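Local coordinates for amidohydrolase (Xanthomonas campestris pv. campestris, PDB 4DZH), which probably deaminates adenosine-type nucleosides such as 5'-methylthioadenosine as a zinc-binding hydrolase of the ATZ/TRZ family, at residues Leu311-Asp316 with Leu353-Leu358; Thr133-Glu138 with Arg362-Gly367; Cys287-Leu292 with Asn330-Ile335; Leu347-Thr352 with Leu401-Gly406. All coordinates share one frame; numbering follows the deposited sequence.

Interaction 1. Residues Leu311-Asp316 with Leu353-Leu358; sequences LAIGTD and LRAATL. With ZN (zinc ion), chain E; ZN (zinc ion), chain F.
A355 points its methyl at strand 310-313, where L311 and I313 receive it. CB lies 3.3 Å from O of L311, so the methyl sits on a backbone carbonyl. The A355 CA adds a CA-H...O contact to the same oxygen, at 3.5 Å. I313 adds a second neighbour: its CD1 is 4.0 Å from A355 CB. CG1 of I313 lies anti to the carbonyl carbon (chi1 -67°), and the chain runs on extended to CD1, which reaches over both A355 and the neighbouring A356. CA of A312 lies 3.8 Å from O of A355. Strand 311-313 and helix 353-358 cross at 81°, their axes 6.2 Å apart. One water accepts from N of I313 and lies 2.8 Å from O of A355.

Past this packing the chain turns to D316. Its OD1 bridges both zinc ions. The zinc of chain E also has H79, H81, H228 and a water. OD2 binds the zinc of chain F at 2.0 Å and is hydrogen-bonded by S290. With no direct hydrogen bond between them, helix and strand are joined by close packing and a water, while D316 further along serves the zinc ions.

Interaction 2. Residues Thr133-Glu138 with Arg362-Gly367; sequences TTCVNE and RALGFG
C135 meets F366 through a sulfur-aromatic contact. The sulfur approaches the edge of the ring, close to the ring plane. SG is 4.8 Å from the ring centroid and 83° off the ring normal. It touches CD2 and CE2 of F366 about equally, with SG to CD2 at 3.7 Å. SG is anti to the backbone N of C135 (chi1 -171°), which extends it from the strand toward the ring.

The apolar contacts centre on L364, which points at the strand and divides its two methyls. CD2 takes the C135 side, 3.8 Å from SG. It also comes to 3.5 Å from O of V136, a carbon against a carbonyl oxygen. CD1 goes the other way and packs 3.8 Å from CB of N137. The side chains of L364 and N137 pass each other at a slant. L158 of the next strand adds to the packing around both residues.

Polar groups contribute no hydrogen bond between the two segments. The amide of N137 is used within the sheet, where ND2 bonds to O of A78. That leaves its aliphatic part to meet the leucine.

G365 has positive phi and ends helix 349-363 in a Schellman motif. The chain turns there, so that L364 and F366 both reach the strand. The fold is a TIM barrel. Here the Schellman-capped end of helix 349-363 packs on barrel strand 133-139, which lies between the parallel strands 69-80 and 156-163.

Interaction 3. Residues Cys287-Leu292 with Asn330-Ile335; sequences CPESNL and NRTAAI. With MG (magnesium ion), chain B.
E289 and T332 meet through matching first torsions. In E289 CG is anti to the carbonyl carbon (chi1 -62°), and beyond CG the chain is extended, which carries the carboxylate out from helix 288-293. In T332 it is OG1 that lies anti to the carbonyl carbon (chi1 -60°), while CG2 is anti to the backbone N. The two side chains cross at about a right angle.

T332 OG1 donates to OE2 of E289 at 2.6 Å. It meets the oxygen on its anti side, 20° out of the carboxylate plane. OG1 also pairs with O of S328. The other carboxylate oxygen, OE1, binds the magnesium ion at 2.0 Å. S328 OG also hydrogen-bonds OE2. The metal, T332 and S328 OG together probably fix the rotation of the carboxylate.

R331 bends at its second and third torsions, and its NH2 ends 4.1 Å from E289 OE2. This is too long for a salt bridge, and S328 OG is the hydrogen-bond partner of that nitrogen. The opposite charges may still attract. R331 of the second subunit comes close here as well.

Away from the carboxylate, P288 packs its ring carbons on the other helix. Its CG is 3.9 Å from CB of A333, and its CB is 3.9 Å from CG2 of T332. CD1 of L292 touches the same methyl at 4.2 Å.

Three waters, N321 and D323 complete the coordination of the magnesium ion. This magnesium site lies beside the helix pair and near the second subunit, with E289 in the first shell and T332 in the second.

Interaction 4. Residues Leu347-Thr352 with Leu401-Gly406; sequences LDAATT and LIYAAG
A349 and I402 make the main apolar contact. I402 points at helix 349-363 and lays its longer branch against it. CG1, anti to the carbonyl carbon (chi1 -64°), is 3.9 Å from CB of A349 and 3.5 Å from the A349 carbonyl O. The bend at chi2 (-68°) then takes CD1 of I402 to T352, where it lies 3.9 Å from CG2. The T352 and I402 side chains cross at a slant.

The aromatic contact is from Y403. CB of A349 sits 3.9 Å from CE2, oblique to the ring. CG2 of I402 rests above one face of the same ring.

Polar groups work within the segment 347-352. D348 caps the helix. Its OD1 accepts from N of T351 at 2.9 Å, nearly in line with the C-O bond. OG1 of T351 gives it a second bond at 2.7 Å, from above the carboxylate plane.

Across the two segments no hydrogen bond forms. Y403 OH bonds instead to K338, and K293 of the second subunit makes a cation-pi contact with the ring. The contact itself is thus held by carbon packing, while Y403 OH and N of A349 are tied to D93 of the second subunit.

Overall arrangement
Helix 349-363 ties three of the four contacts together. Interaction 4 uses its start, interaction 1 its middle and interaction 2 its end. Interactions 1 and 2 have centres 9 Å apart and touch through CB of A312 and CB of A363. Interaction 3 lies 11 Å from interaction 1 between centres, and its S290 is the link to D316. The zinc site and the magnesium site are thus joined by neighbouring residues, with the side chain of E289 about 11 Å from a zinc ion. Interactions 3 and 4 touch along helix 326-341, and both meet the second subunit. Interaction 2 does not touch interaction 3 or 4, with nearest atoms about 8 Å and 10 Å away respectively.

Interaction 1. Residues Leu311-Asp316 with Leu353-Leu358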
loop_
_atom_site.group_PDB
_atom_site.type_symbol
_atom_site.label_atom_id
_atom_site.label_comp_id
_atom_site.label_asym_id
_atom_site.label_seq_id
_atom_site.Cartn_x
_atom_site.Cartn_y
_atom_site.Cartn_z
ATOM N N LEU A 311 3.867 -19.241 8.192
ATOM C CA LEU A 311 3.167 -18.297 7.305
ATOM C C LEU A 311 4.176 -17.464 6.517
ATOM O O LEU A 311 5.116 -16.896 7.087
ATOM C CB LEU A 311 2.253 -17.362 8.099
ATOM C CG LEU A 311 1.253 -16.449 7.371
ATOM C CD1 LEU A 311 0.154 -17.257 6.698
ATOM C CD2 LEU A 311 0.656 -15.422 8.264
ATOM N N ALA A 312 3.970 -17.419 5.198
ATOM C CA ALA A 312 4.748 -16.544 4.312
ATOM C C ALA A 312 3.836 -15.580 3.574
ATOM O O ALA A 312 2.602 -15.664 3.635
ATOM C CB ALA A 312 5.512 -17.419 3.326
ATOM N N ILE A 313 4.456 -14.630 2.846
ATOM C CA ILE A 313 3.725 -13.585 2.158
ATOM C C ILE A 313 4.200 -13.560 0.707
ATOM O O ILE A 313 5.390 -13.723 0.431
ATOM C CB ILE A 313 3.961 -12.213 2.853
ATOM C CG1 ILE A 313 3.339 -12.224 4.251
ATOM C CG2 ILE A 313 3.355 -11.042 2.016
ATOM C CD1 ILE A 313 3.661 -11.007 5.106
ATOM N N GLY A 314 3.245 -13.425 -0.201
ATOM C CA GLY A 314 3.559 -13.329 -1.621
ATOM C C GLY A 314 2.646 -12.294 -2.294
ATOM O O GLY A 314 1.593 -11.881 -1.757
ATOM N N THR A 315 2.994 -11.885 -3.502
ATOM C CA THR A 315 2.259 -10.833 -4.203
ATOM C C THR A 315 1.278 -11.389 -5.262
ATOM O O THR A 315 0.374 -10.652 -5.679
ATOM C CB THR A 315 3.201 -9.786 -4.899
ATOM O OG1 THR A 315 4.068 -10.476 -5.822
ATOM C CG2 THR A 315 4.050 -8.986 -3.862
ATOM N N ASP A 316 1.503 -12.623 -5.741
ATOM C CA ASP A 316 0.827 -13.145 -6.936
ATOM C C ASP A 316 1.311 -12.314 -8.112
ATOM O O ASP A 316 2.361 -11.641 -8.006
ATOM C CB ASP A 316 -0.727 -13.118 -6.760
ATOM C CG ASP A 316 -1.462 -14.262 -7.488
ATOM O OD1 ASP A 316 -0.900 -15.263 -7.995
ATOM O OD2 ASP A 316 -2.708 -14.127 -7.437
ATOM N N LEU A 353 6.968 -8.907 9.674
ATOM C CA LEU A 353 8.293 -8.878 9.080
ATOM C C LEU A 353 8.934 -10.283 9.105
ATOM O O LEU A 353 9.634 -10.676 8.148
ATOM C CB LEU A 353 9.181 -7.811 9.742
ATOM C CG LEU A 353 10.498 -7.624 8.964
ATOM C CD1 LEU A 353 10.275 -6.979 7.576
ATOM C CD2 LEU A 353 11.438 -6.738 9.755
ATOM N N ARG A 354 8.658 -11.033 10.175
ATOM C CA ARG A 354 9.150 -12.414 10.260
ATOM C C ARG A 354 8.607 -13.259 9.104
ATOM O O ARG A 354 9.367 -13.966 8.450
ATOM C CB ARG A 354 8.756 -13.023 11.608
ATOM C CG ARG A 354 9.365 -14.435 11.872
ATOM C CD ARG A 354 9.168 -14.809 13.335
ATOM N NE ARG A 354 9.675 -16.155 13.715
ATOM C CZ ARG A 354 10.927 -16.362 14.125
ATOM N NH1 ARG A 354 11.778 -15.337 14.132
ATOM N NH2 ARG A 354 11.343 -17.600 14.531
ATOM N N ALA A 355 7.301 -13.171 8.854
ATOM C CA ALA A 355 6.661 -13.878 7.752
ATOM C C ALA A 355 7.296 -13.508 6.407
ATOM O O ALA A 355 7.555 -14.380 5.556
ATOM C CB ALA A 355 5.176 -13.647 7.750
ATOM N N ALA A 356 7.543 -12.206 6.211
ATOM C CA ALA A 356 8.128 -11.710 4.970
ATOM C C ALA A 356 9.572 -12.147 4.702
ATOM O O ALA A 356 10.079 -12.001 3.565
ATOM C CB ALA A 356 8.063 -10.172 4.957
ATOM N N THR A 357 10.262 -12.687 5.724
ATOM C CA THR A 357 11.665 -13.040 5.555
ATOM C C THR A 357 11.837 -14.511 5.903
ATOM O O THR A 357 11.807 -15.353 5.011
ATOM C CB THR A 357 12.587 -12.164 6.439
ATOM O OG1 THR A 357 12.086 -12.137 7.799
ATOM C CG2 THR A 357 12.636 -10.735 5.838
ATOM N N LEU A 358 11.972 -14.791 7.197
ATOM C CA LEU A 358 12.186 -16.154 7.687
ATOM C C LEU A 358 11.001 -17.072 7.380
ATOM O O LEU A 358 11.221 -18.259 7.060
ATOM C CB LEU A 358 12.446 -16.135 9.190
ATOM C CG LEU A 358 12.904 -17.494 9.746
ATOM C CD1 LEU A 358 14.200 -17.958 9.087
ATOM C CD2 LEU A 358 13.010 -17.350 11.239
HETATM ZN ZN ZN E . -0.934 -17.603 -8.232
HETATM ZN ZN ZN F . -3.407 -15.544 -8.593
HETATM O O HOH W 1 7.363 -14.618 2.749
HETATM O O HOH W 2 -2.885 -17.184 -7.894
HETATM O O HOH W 3 -5.522 -15.812 -8.449
#

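Interaction 2. Residues Thr133-Glu138 with Arg362-Gly367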
loop_
_atom_site.group_PDB
_atom_site.type_symbol
_atom_site.label_atom_id
_atom_site.label_comp_id
_atom_site.label_asym_id
_atom_site.label_seq_id
_atom_site.Cartn_x
_atom_site.Cartn_y
_atom_site.Cartn_z
ATOM N N THR A 133 13.197 -7.049 -2.517
ATOM C CA THR A 133 12.907 -8.498 -2.557
ATOM C C THR A 133 14.097 -9.195 -3.191
ATOM O O THR A 133 14.593 -8.775 -4.280
ATOM C CB THR A 133 11.651 -8.775 -3.383
ATOM O OG1 THR A 133 10.512 -8.264 -2.687
ATOM C CG2 THR A 133 11.430 -10.320 -3.606
ATOM N N THR A 134 14.562 -10.290 -2.558
ATOM C CA THR A 134 15.796 -10.966 -2.983
ATOM C C THR A 134 15.618 -12.460 -3.332
ATOM O O THR A 134 16.573 -13.137 -3.801
ATOM C CB THR A 134 16.889 -10.908 -1.881
ATOM O OG1 THR A 134 16.337 -11.365 -0.627
ATOM C CG2 THR A 134 17.366 -9.482 -1.698
ATOM N N CYS A 135 14.398 -12.955 -3.146
ATOM C CA CYS A 135 14.097 -14.369 -3.388
ATOM C C CYS A 135 12.621 -14.509 -3.790
ATOM O O CYS A 135 11.774 -13.791 -3.244
ATOM C CB CYS A 135 14.340 -15.128 -2.082
ATOM S SG CYS A 135 14.272 -16.957 -2.216
ATOM N N VAL A 136 12.338 -15.463 -4.696
ATOM C CA VAL A 136 10.959 -15.719 -5.092
ATOM C C VAL A 136 10.675 -17.184 -5.069
ATOM O O VAL A 136 11.610 -18.014 -5.112
ATOM C CB VAL A 136 10.656 -15.253 -6.539
ATOM C CG1 VAL A 136 10.621 -13.785 -6.578
ATOM C CG2 VAL A 136 11.676 -15.818 -7.556
ATOM N N ASN A 137 9.370 -17.467 -4.972
ATOM C CA ASN A 137 8.828 -18.813 -5.166
ATOM C C ASN A 137 8.028 -18.697 -6.451
ATOM O O ASN A 137 6.834 -18.313 -6.426
ATOM C CB ASN A 137 7.897 -19.151 -4.021
ATOM C CG ASN A 137 7.419 -20.582 -4.056
ATOM O OD1 ASN A 137 8.027 -21.460 -4.683
ATOM N ND2 ASN A 137 6.372 -20.844 -3.311
ATOM N N GLU A 138 8.692 -19.036 -7.568
ATOM C CA GLU A 138 8.165 -18.796 -8.910
ATOM C C GLU A 138 7.255 -19.930 -9.389
ATOM O O GLU A 138 7.497 -21.110 -9.137
ATOM C CB GLU A 138 9.355 -18.704 -9.888
ATOM C CG GLU A 138 8.951 -18.228 -11.285
ATOM C CD GLU A 138 8.265 -16.851 -11.293
ATOM O OE1 GLU A 138 8.717 -15.855 -10.627
ATOM O OE2 GLU A 138 7.287 -16.749 -12.037
ATOM N N ARG A 362 11.572 -20.399 5.159
ATOM C CA ARG A 362 11.150 -21.736 5.592
ATOM C C ARG A 362 10.153 -22.393 4.641
ATOM O O ARG A 362 10.202 -23.623 4.425
ATOM C CB ARG A 362 10.554 -21.667 6.984
ATOM C CG ARG A 362 11.608 -21.430 8.047
ATOM C CD ARG A 362 10.982 -21.217 9.416
ATOM N NE ARG A 362 12.015 -21.048 10.438
ATOM C CZ ARG A 362 11.759 -20.821 11.728
ATOM N NH1 ARG A 362 10.505 -20.756 12.162
ATOM N NH2 ARG A 362 12.753 -20.699 12.598
ATOM N N ALA A 363 9.246 -21.591 4.075
ATOM C CA ALA A 363 8.257 -22.140 3.132
ATOM C C ALA A 363 8.932 -22.701 1.883
ATOM O O ALA A 363 8.445 -23.655 1.274
ATOM C CB ALA A 363 7.253 -21.047 2.742
ATOM N N LEU A 364 10.055 -22.117 1.482
ATOM C CA LEU A 364 10.708 -22.509 0.238
ATOM C C LEU A 364 11.798 -23.544 0.498
ATOM O O LEU A 364 12.423 -24.028 -0.435
ATOM C CB LEU A 364 11.326 -21.285 -0.470
ATOM C CG LEU A 364 10.401 -20.400 -1.326
ATOM C CD1 LEU A 364 9.149 -19.969 -0.564
ATOM C CD2 LEU A 364 11.175 -19.159 -1.789
ATOM N N GLY A 365 12.007 -23.909 1.765
ATOM C CA GLY A 365 13.067 -24.846 2.119
ATOM C C GLY A 365 14.457 -24.230 2.202
ATOM O O GLY A 365 15.492 -24.944 2.182
ATOM N N PHE A 366 14.493 -22.906 2.323
ATOM C CA PHE A 366 15.737 -22.144 2.380
ATOM C C PHE A 366 16.000 -21.597 3.800
ATOM O O PHE A 366 16.895 -20.741 4.006
ATOM C CB PHE A 366 15.656 -20.944 1.414
ATOM C CG PHE A 366 15.549 -21.297 -0.050
ATOM C CD1 PHE A 366 15.926 -22.524 -0.556
ATOM C CD2 PHE A 366 15.068 -20.325 -0.948
ATOM C CE1 PHE A 366 15.826 -22.789 -1.921
ATOM C CE2 PHE A 366 14.985 -20.589 -2.305
ATOM C CZ PHE A 366 15.349 -21.829 -2.800
ATOM N N GLY A 367 15.227 -22.076 4.771
ATOM C CA GLY A 367 15.282 -21.566 6.131
ATOM C C GLY A 367 16.662 -21.621 6.762
ATOM O O GLY A 367 17.004 -20.803 7.627
#

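Interaction 3. Residues Cys287-Leu292 with Asn330-Ile335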
loop_
_atom_site.group_PDB
_atom_site.type_symbol
_atom_site.label_atom_id
_atom_site.label_comp_id
_atom_site.label_asym_id
_atom_site.label_seq_id
_atom_site.Cartn_x
_atom_site.Cartn_y
_atom_site.Cartn_z
ATOM N N CYS A 287 -1.432 -14.010 0.188
ATOM C CA CYS A 287 -1.386 -13.019 -0.896
ATOM C C CYS A 287 -2.604 -12.085 -0.737
ATOM O O CYS A 287 -3.586 -12.139 -1.501
ATOM C CB CYS A 287 -1.440 -13.740 -2.246
ATOM S SG CYS A 287 -0.082 -14.898 -2.507
ATOM N N PRO A 288 -2.561 -11.200 0.261
ATOM C CA PRO A 288 -3.773 -10.437 0.578
ATOM C C PRO A 288 -4.256 -9.501 -0.535
ATOM O O PRO A 288 -5.446 -9.325 -0.756
ATOM C CB PRO A 288 -3.361 -9.620 1.820
ATOM C CG PRO A 288 -1.808 -9.635 1.820
ATOM C CD PRO A 288 -1.446 -10.969 1.216
ATOM N N GLU A 289 -3.327 -8.800 -1.215
ATOM C CA GLU A 289 -3.796 -7.822 -2.180
ATOM C C GLU A 289 -4.506 -8.486 -3.358
ATOM O O GLU A 289 -5.558 -7.950 -3.826
ATOM C CB GLU A 289 -2.666 -6.844 -2.631
ATOM C CG GLU A 289 -2.114 -6.014 -1.440
ATOM C CD GLU A 289 -1.054 -4.994 -1.785
ATOM O OE1 GLU A 289 -0.766 -4.790 -3.005
ATOM O OE2 GLU A 289 -0.564 -4.360 -0.814
ATOM N N SER A 290 -3.946 -9.595 -3.855
ATOM C CA SER A 290 -4.588 -10.349 -4.921
ATOM C C SER A 290 -5.946 -10.869 -4.445
ATOM O O SER A 290 -6.934 -10.771 -5.194
ATOM C CB SER A 290 -3.706 -11.501 -5.358
ATOM O OG SER A 290 -4.405 -12.354 -6.263
ATOM N N ASN A 291 -5.978 -11.407 -3.217
ATOM C CA ASN A 291 -7.232 -11.968 -2.675
ATOM C C ASN A 291 -8.315 -10.861 -2.601
ATOM O O ASN A 291 -9.511 -11.085 -2.903
ATOM C CB ASN A 291 -7.041 -12.533 -1.263
ATOM C CG ASN A 291 -6.140 -13.760 -1.165
ATOM O OD1 ASN A 291 -5.707 -14.107 -0.058
ATOM N ND2 ASN A 291 -5.845 -14.437 -2.296
ATOM N N LEU A 292 -7.935 -9.658 -2.146
ATOM C CA LEU A 292 -8.923 -8.628 -2.017
ATOM C C LEU A 292 -9.372 -8.185 -3.406
ATOM O O LEU A 292 -10.569 -8.043 -3.671
ATOM C CB LEU A 292 -8.361 -7.437 -1.212
ATOM C CG LEU A 292 -8.007 -7.678 0.248
ATOM C CD1 LEU A 292 -7.411 -6.337 0.784
ATOM C CD2 LEU A 292 -9.273 -7.988 1.015
ATOM N N ASN A 330 3.184 -6.539 2.834
ATOM C CA ASN A 330 3.352 -6.755 4.266
ATOM C C ASN A 330 2.404 -5.888 5.039
ATOM O O ASN A 330 1.738 -6.358 5.978
ATOM C CB ASN A 330 4.770 -6.415 4.742
ATOM C CG ASN A 330 5.844 -7.359 4.189
ATOM O OD1 ASN A 330 5.566 -8.466 3.726
ATOM N ND2 ASN A 330 7.101 -6.925 4.303
ATOM N N ARG A 331 2.341 -4.585 4.697
ATOM C CA ARG A 331 1.406 -3.690 5.377
ATOM C C ARG A 331 -0.046 -4.173 5.210
ATOM O O ARG A 331 -0.802 -4.197 6.184
ATOM C CB ARG A 331 1.537 -2.268 4.861
ATOM C CG ARG A 331 0.567 -1.318 5.566
ATOM C CD ARG A 331 -0.395 -0.573 4.595
ATOM N NE ARG A 331 0.449 0.141 3.642
ATOM C CZ ARG A 331 0.559 -0.186 2.350
ATOM N NH1 ARG A 331 1.436 0.453 1.589
ATOM N NH2 ARG A 331 -0.182 -1.164 1.791
ATOM N N THR A 332 -0.416 -4.578 3.991
ATOM C CA THR A 332 -1.792 -5.042 3.765
ATOM C C THR A 332 -2.070 -6.292 4.614
ATOM O O THR A 332 -3.147 -6.392 5.257
ATOM C CB THR A 332 -1.997 -5.334 2.288
ATOM O OG1 THR A 332 -1.755 -4.123 1.531
ATOM C CG2 THR A 332 -3.435 -5.750 2.045
ATOM N N ALA A 333 -1.103 -7.209 4.646
ATOM C CA ALA A 333 -1.231 -8.447 5.458
ATOM C C ALA A 333 -1.435 -8.048 6.916
ATOM O O ALA A 333 -2.320 -8.573 7.600
ATOM C CB ALA A 333 -0.006 -9.351 5.320
ATOM N N ALA A 334 -0.616 -7.127 7.394
ATOM C CA ALA A 334 -0.675 -6.816 8.813
ATOM C C ALA A 334 -1.987 -6.145 9.187
ATOM O O ALA A 334 -2.529 -6.440 10.276
ATOM C CB ALA A 334 0.513 -5.928 9.210
ATOM N N ILE A 335 -2.495 -5.214 8.367
ATOM C CA ILE A 335 -3.693 -4.459 8.772
ATOM C C ILE A 335 -4.944 -5.287 8.499
ATOM O O ILE A 335 -5.860 -5.315 9.323
ATOM C CB ILE A 335 -3.751 -3.031 8.163
ATOM C CG1 ILE A 335 -3.940 -3.106 6.629
ATOM C CG2 ILE A 335 -2.448 -2.269 8.572
ATOM C CD1 ILE A 335 -4.001 -1.736 5.987
HETATM MG MG MG B . 0.593 -4.321 -4.411
HETATM O O HOH W 4 1.905 -5.485 -3.353
HETATM O O HOH W 5 -0.831 -3.122 -5.516
HETATM O O HOH W 6 1.186 -2.472 -3.520
#

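Interaction 4. Residues Leu347-Thr352 with Leu401-Gly406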
loop_
_atom_site.group_PDB
_atom_site.type_symbol
_atom_site.label_atom_id
_atom_site.label_comp_id
_atom_site.label_asym_id
_atom_site.label_seq_id
_atom_site.Cartn_x
_atom_site.Cartn_y
_atom_site.Cartn_z
ATOM N N LEU A 347 -0.990 -10.245 14.004
ATOM C CA LEU A 347 0.086 -10.025 13.041
ATOM C C LEU A 347 0.795 -8.698 13.299
ATOM O O LEU A 347 0.758 -7.763 12.468
ATOM C CB LEU A 347 -0.463 -10.079 11.617
ATOM C CG LEU A 347 0.245 -11.082 10.718
ATOM C CD1 LEU A 347 0.035 -12.500 11.254
ATOM C CD2 LEU A 347 -0.217 -10.996 9.266
ATOM N N ASP A 348 1.434 -8.601 14.458
ATOM C CA ASP A 348 2.124 -7.347 14.797
ATOM C C ASP A 348 3.304 -7.106 13.864
ATOM O O ASP A 348 3.652 -7.958 13.040
ATOM C CB ASP A 348 2.510 -7.249 16.290
ATOM C CG ASP A 348 3.538 -8.303 16.741
ATOM O OD1 ASP A 348 4.281 -8.878 15.929
ATOM O OD2 ASP A 348 3.609 -8.533 17.972
ATOM N N ALA A 349 3.918 -5.935 13.967
ATOM C CA ALA A 349 4.920 -5.580 12.982
ATOM C C ALA A 349 6.060 -6.614 12.916
ATOM O O ALA A 349 6.486 -7.023 11.816
ATOM C CB ALA A 349 5.462 -4.192 13.261
ATOM N N ALA A 350 6.579 -6.995 14.082
ATOM C CA ALA A 350 7.662 -7.978 14.137
ATOM C C ALA A 350 7.273 -9.327 13.497
ATOM O O ALA A 350 8.071 -9.917 12.741
ATOM C CB ALA A 350 8.105 -8.196 15.573
ATOM N N THR A 351 6.066 -9.789 13.803
ATOM C CA THR A 351 5.520 -11.042 13.283
ATOM C C THR A 351 5.319 -10.979 11.779
ATOM O O THR A 351 5.612 -11.931 11.051
ATOM C CB THR A 351 4.208 -11.368 13.988
ATOM O OG1 THR A 351 4.472 -11.541 15.394
ATOM C CG2 THR A 351 3.591 -12.647 13.433
ATOM N N THR A 352 4.835 -9.837 11.304
ATOM C CA THR A 352 4.646 -9.674 9.862
ATOM C C THR A 352 6.007 -9.670 9.149
ATOM O O THR A 352 6.182 -10.316 8.105
ATOM C CB THR A 352 3.854 -8.374 9.529
ATOM O OG1 THR A 352 2.545 -8.412 10.131
ATOM C CG2 THR A 352 3.700 -8.270 8.029
ATOM N N LEU A 401 9.065 -0.087 9.476
ATOM C CA LEU A 401 9.296 -0.886 8.278
ATOM C C LEU A 401 7.989 -1.446 7.733
ATOM O O LEU A 401 7.816 -1.580 6.501
ATOM C CB LEU A 401 10.217 -2.059 8.625
ATOM C CG LEU A 401 11.651 -1.568 8.781
ATOM C CD1 LEU A 401 12.507 -2.731 9.374
ATOM C CD2 LEU A 401 12.257 -1.113 7.499
ATOM N N ILE A 402 7.062 -1.749 8.621
ATOM C CA ILE A 402 5.801 -2.354 8.190
ATOM C C ILE A 402 4.714 -1.330 7.851
ATOM O O ILE A 402 4.011 -1.484 6.839
ATOM C CB ILE A 402 5.309 -3.322 9.262
ATOM C CG1 ILE A 402 6.308 -4.504 9.433
ATOM C CG2 ILE A 402 3.934 -3.887 8.904
ATOM C CD1 ILE A 402 6.354 -5.408 8.217
ATOM N N TYR A 403 4.572 -0.274 8.662
ATOM C CA TYR A 403 3.421 0.599 8.513
ATOM C C TYR A 403 3.720 1.937 7.877
ATOM O O TYR A 403 2.776 2.740 7.655
ATOM C CB TYR A 403 2.758 0.839 9.864
ATOM C CG TYR A 403 2.257 -0.434 10.566
ATOM C CD1 TYR A 403 1.320 -1.274 9.963
ATOM C CD2 TYR A 403 2.748 -0.793 11.824
ATOM C CE1 TYR A 403 0.866 -2.432 10.587
ATOM C CE2 TYR A 403 2.305 -1.968 12.462
ATOM C CZ TYR A 403 1.363 -2.774 11.831
ATOM O OH TYR A 403 0.894 -3.927 12.436
ATOM N N ALA A 404 4.972 2.240 7.609
ATOM C CA ALA A 404 5.275 3.562 7.002
ATOM C C ALA A 404 6.286 3.555 5.838
ATOM O O ALA A 404 6.173 4.383 4.907
ATOM C CB ALA A 404 5.749 4.572 8.083
ATOM N N ALA A 405 7.303 2.687 5.879
ATOM C CA ALA A 405 8.308 2.671 4.843
ATOM C C ALA A 405 7.706 2.276 3.521
ATOM O O ALA A 405 6.913 1.306 3.441
ATOM C CB ALA A 405 9.411 1.681 5.214
ATOM N N GLY A 406 8.081 2.994 2.470
ATOM C CA GLY A 406 7.765 2.574 1.126
ATOM C C GLY A 406 8.922 1.867 0.457
ATOM O O GLY A 406 10.077 2.030 0.838
#